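Local coordinates for DUF1881 domain-containing protein (PDB 5Z6D) that is an abundant perithecial protein whose betagamma-crystallin domain carries a calcium site reported to be made inoperative by its interface with the Ig-like domain, at residues Val27-Asn38 with Ile74-Val85. The protein carries 1 engineered substitution. Residues are numbered along the deposited sequence; the frame is centred on the assembly and turned at random.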
loop_
_atom_site.group_PDB
_atom_site.type_symbol
_atom_site.label_atom_id
_atom_site.label_comp_id
_atom_site.label_asym_id
_atom_site.label_seq_id
_atom_site.Cartn_x
_atom_site.Cartn_y
_atom_site.Cartn_z
ATOM N N VAL A 27 2.140 15.818 9.865
ATOM C CA VAL A 27 1.520 14.525 10.120
ATOM C C VAL A 27 0.005 14.689 10.139
ATOM O O VAL A 27 -0.518 15.635 10.749
ATOM C CB VAL A 27 2.010 13.924 11.429
ATOM C CG1 VAL A 27 1.134 12.758 11.844
ATOM C CG2 VAL A 27 3.464 13.464 11.262
ATOM N N GLY A 28 -0.691 13.790 9.449
ATOM C CA GLY A 28 -2.131 13.921 9.278
ATOM C C GLY A 28 -2.577 14.481 7.934
ATOM O O GLY A 28 -3.756 14.386 7.577
ATOM N N GLN A 29 -1.677 15.110 7.191
ATOM C CA GLN A 29 -2.052 15.643 5.890
ATOM C C GLN A 29 -2.056 14.582 4.822
ATOM O O GLN A 29 -1.132 13.770 4.705
ATOM C CB GLN A 29 -1.131 16.786 5.453
ATOM C CG GLN A 29 -1.439 18.112 6.150
ATOM C CD GLN A 29 -0.715 19.274 5.498
ATOM O OE1 GLN A 29 0.284 19.776 6.025
ATOM N NE2 GLN A 29 -1.197 19.693 4.345
ATOM N N ASP A 30 -3.124 14.617 4.041
ATOM C CA ASP A 30 -3.333 13.728 2.919
ATOM C C ASP A 30 -3.502 14.622 1.707
ATOM O O ASP A 30 -4.404 15.461 1.672
ATOM C CB ASP A 30 -4.561 12.858 3.168
ATOM C CG ASP A 30 -4.766 11.789 2.114
ATOM O OD1 ASP A 30 -4.752 12.108 0.909
ATOM O OD2 ASP A 30 -4.959 10.615 2.503
ATOM N N VAL A 31 -2.621 14.460 0.729
ATOM C CA VAL A 31 -2.518 15.385 -0.383
ATOM C C VAL A 31 -2.595 14.672 -1.730
ATOM O O VAL A 31 -1.832 13.736 -1.999
ATOM C CB VAL A 31 -1.201 16.175 -0.325
ATOM C CG1 VAL A 31 -1.067 17.062 -1.551
ATOM C CG2 VAL A 31 -1.120 16.981 0.969
ATOM N N SER A 32 -3.509 15.126 -2.572
ATOM C CA SER A 32 -3.650 14.618 -3.927
ATOM C C SER A 32 -3.392 15.726 -4.934
ATOM O O SER A 32 -3.869 16.854 -4.768
ATOM C CB SER A 32 -5.052 14.029 -4.134
ATOM O OG SER A 32 -5.234 12.843 -3.389
ATOM N N VAL A 33 -2.637 15.399 -5.974
ATOM C CA VAL A 33 -2.251 16.363 -6.994
ATOM C C VAL A 33 -2.835 15.929 -8.332
ATOM O O VAL A 33 -3.125 14.740 -8.527
ATOM C CB VAL A 33 -0.718 16.494 -7.072
ATOM C CG1 VAL A 33 -0.174 16.864 -5.707
ATOM C CG2 VAL A 33 -0.094 15.198 -7.568
ATOM N N PRO A 34 -3.041 16.889 -9.252
ATOM C CA PRO A 34 -3.697 16.600 -10.533
ATOM C C PRO A 34 -2.902 15.656 -11.442
ATOM O O PRO A 34 -3.496 14.825 -12.131
ATOM C CB PRO A 34 -3.830 17.985 -11.181
ATOM C CG PRO A 34 -3.724 18.952 -10.053
ATOM C CD PRO A 34 -2.788 18.332 -9.077
ATOM N N GLY A 35 -1.580 15.782 -11.448
ATOM C CA GLY A 35 -0.755 14.967 -12.328
ATOM C C GLY A 35 0.035 13.918 -11.575
ATOM O O GLY A 35 -0.495 12.876 -11.190
ATOM N N SER A 36 1.318 14.183 -11.374
ATOM C CA SER A 36 2.124 13.352 -10.494
ATOM C C SER A 36 2.843 14.260 -9.507
ATOM O O SER A 36 2.932 15.470 -9.718
ATOM C CB SER A 36 3.122 12.514 -11.287
ATOM O OG SER A 36 4.180 13.327 -11.752
ATOM N N LEU A 37 3.352 13.683 -8.430
ATOM C CA LEU A 37 4.034 14.473 -7.409
ATOM C C LEU A 37 5.265 15.206 -7.959
ATOM O O LEU A 37 5.634 16.276 -7.472
ATOM C CB LEU A 37 4.427 13.571 -6.244
ATOM C CG LEU A 37 3.218 13.079 -5.457
ATOM C CD1 LEU A 37 3.656 12.077 -4.398
ATOM C CD2 LEU A 37 2.491 14.248 -4.831
ATOM N N ASN A 38 5.868 14.636 -8.991
ATOM C CA ASN A 38 7.074 15.206 -9.595
ATOM C C ASN A 38 6.850 16.468 -10.424
ATOM O O ASN A 38 7.807 17.092 -10.887
ATOM C CB ASN A 38 7.749 14.160 -10.469
ATOM C CG ASN A 38 8.166 12.950 -9.686
ATOM O OD1 ASN A 38 8.046 11.822 -10.156
ATOM N ND2 ASN A 38 8.649 13.175 -8.469
ATOM N N ILE A 74 13.608 12.231 -5.682
ATOM C CA ILE A 74 12.389 11.439 -5.899
ATOM C C ILE A 74 11.769 11.689 -7.274
ATOM O O ILE A 74 10.555 11.558 -7.449
ATOM C CB ILE A 74 11.324 11.717 -4.811
ATOM C CG1 ILE A 74 10.947 13.203 -4.757
ATOM C CG2 ILE A 74 11.825 11.240 -3.459
ATOM C CD1 ILE A 74 9.751 13.488 -3.855
ATOM N N SER A 75 12.604 12.024 -8.249
ATOM C CA SER A 75 12.136 12.335 -9.596
ATOM C C SER A 75 11.686 11.110 -10.402
ATOM O O SER A 75 11.065 11.258 -11.455
ATOM C CB SER A 75 13.237 13.056 -10.361
ATOM O OG SER A 75 14.367 12.208 -10.508
ATOM N N ASP A 76 12.011 9.913 -9.922
ATOM C CA ASP A 76 11.739 8.683 -10.662
ATOM C C ASP A 76 11.022 7.670 -9.779
ATOM O O ASP A 76 11.635 6.727 -9.281
ATOM C CB ASP A 76 13.052 8.087 -11.189
ATOM C CG ASP A 76 12.834 7.014 -12.244
ATOM O OD1 ASP A 76 11.698 6.513 -12.376
ATOM O OD2 ASP A 76 13.812 6.665 -12.941
ATOM N N ILE A 77 9.721 7.853 -9.584
ATOM C CA ILE A 77 9.013 7.058 -8.590
ATOM C C ILE A 77 7.743 6.467 -9.165
ATOM O O ILE A 77 6.903 5.942 -8.436
ATOM C CB ILE A 77 8.668 7.906 -7.369
ATOM C CG1 ILE A 77 7.927 9.169 -7.819
ATOM C CG2 ILE A 77 9.947 8.284 -6.633
ATOM C CD1 ILE A 77 7.338 10.010 -6.673
ATOM N N GLY A 78 7.621 6.535 -10.487
ATOM C CA GLY A 78 6.367 6.208 -11.132
ATOM C C GLY A 78 5.548 7.478 -11.117
ATOM O O GLY A 78 6.054 8.542 -10.772
ATOM N N GLY A 79 4.279 7.388 -11.474
ATOM C CA GLY A 79 3.493 8.599 -11.547
ATOM C C GLY A 79 2.717 8.865 -10.278
ATOM O O GLY A 79 1.583 9.332 -10.362
ATOM N N LEU A 80 3.308 8.570 -9.114
ATOM C CA LEU A 80 2.563 8.644 -7.845
ATOM C C LEU A 80 1.928 10.021 -7.691
ATOM O O LEU A 80 2.540 11.035 -8.022
ATOM C CB LEU A 80 3.471 8.335 -6.651
ATOM C CG LEU A 80 4.226 7.003 -6.701
ATOM C CD1 LEU A 80 4.820 6.687 -5.341
ATOM C CD2 LEU A 80 3.335 5.859 -7.174
ATOM N N SER A 81 0.686 10.056 -7.224
ATOM C CA SER A 81 -0.086 11.287 -7.295
ATOM C C SER A 81 -0.753 11.642 -5.981
ATOM O O SER A 81 -1.456 12.642 -5.893
ATOM C CB SER A 81 -1.144 11.165 -8.379
ATOM O OG SER A 81 -1.948 10.030 -8.123
ATOM N N ARG A 82 -0.522 10.841 -4.947
ATOM C CA ARG A 82 -1.123 11.128 -3.654
ATOM C C ARG A 82 -0.139 10.757 -2.563
ATOM O O ARG A 82 0.672 9.864 -2.762
ATOM C CB ARG A 82 -2.433 10.351 -3.496
ATOM C CG ARG A 82 -3.135 10.508 -2.155
ATOM C CD ARG A 82 -4.513 9.850 -2.207
ATOM N NE ARG A 82 -5.241 10.020 -0.955
ATOM C CZ ARG A 82 -6.367 9.381 -0.661
ATOM N NH1 ARG A 82 -6.885 8.524 -1.531
ATOM N NH2 ARG A 82 -6.964 9.589 0.506
ATOM N N PHE A 83 -0.167 11.461 -1.437
ATOM C CA PHE A 83 0.641 11.025 -0.305
ATOM C C PHE A 83 -0.015 11.362 1.015
ATOM O O PHE A 83 -0.868 12.233 1.088
ATOM C CB PHE A 83 2.064 11.616 -0.355
ATOM C CG PHE A 83 2.143 13.124 -0.178
ATOM C CD1 PHE A 83 2.196 13.698 1.090
ATOM C CD2 PHE A 83 2.222 13.964 -1.287
ATOM C CE1 PHE A 83 2.299 15.079 1.258
ATOM C CE2 PHE A 83 2.337 15.353 -1.130
ATOM C CZ PHE A 83 2.372 15.905 0.138
ATOM N N ARG A 84 0.389 10.647 2.054
ATOM C CA ARG A 84 -0.063 10.936 3.401
ATOM C C ARG A 84 1.171 11.028 4.271
ATOM O O ARG A 84 2.087 10.203 4.173
ATOM C CB ARG A 84 -1.033 9.867 3.929
ATOM C CG ARG A 84 -1.617 10.223 5.289
ATOM C CD ARG A 84 -2.655 9.200 5.766
ATOM N NE ARG A 84 -3.766 9.040 4.831
ATOM C CZ ARG A 84 -4.762 8.177 5.016
ATOM N NH1 ARG A 84 -4.763 7.400 6.094
ATOM N NH2 ARG A 84 -5.744 8.078 4.128
ATOM N N VAL A 85 1.224 12.067 5.091
ATOM C CA VAL A 85 2.273 12.194 6.079
ATOM C C VAL A 85 1.778 11.552 7.367
ATOM O O VAL A 85 0.733 11.954 7.912
ATOM C CB VAL A 85 2.661 13.661 6.342
ATOM C CG1 VAL A 85 3.863 13.720 7.273
ATOM C CG2 VAL A 85 2.918 14.406 5.016
#
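D30 and R82 both set CG anti to the backbone N (chi1 -174° and 177°), and R82 then runs fully extended to NE, while R84 bends at chi3 (-58°); the two guanidinium groups thus converge on one carboxylate. They lie on strands 30-32 and 82-87 of the betagamma-crystallin domain, which run antiparallel; 30-32 is an outermost strand of the four-stranded sheet. R82 grips side-on: NE reaches the syn lone pair of D30 OD1 at 2.8 Å, and NH2 meets OD2 from above the carboxylate plane. R84 puts NE and NH2 both on D30 OD2, each at 3.1 Å, and that oxygen takes three N-H groups. With an alanine here instead of D30, R82 and R84 would probably lose the charge they share and their ends be freer to swing. On the other face of the sheet, V31 CB lies over the F83 ring as a CH-pi contact, 3.9 Å from its centroid, while L37 CD2 touches the ring edge at CD2. V31 and F83, a hydrogen-bonded pair, exchange N-H...O bonds. S81 and R82 together face W55 in a classic beta bulge. The bulge takes in S81, which with G79, D39 and Q56 belongs to the calcium site; no metal is bound in this model. Farther along, N38 ND2, also hydrogen-bonded to Y41 O, donates to I74 O at 2.7 Å from above the carbonyl plane.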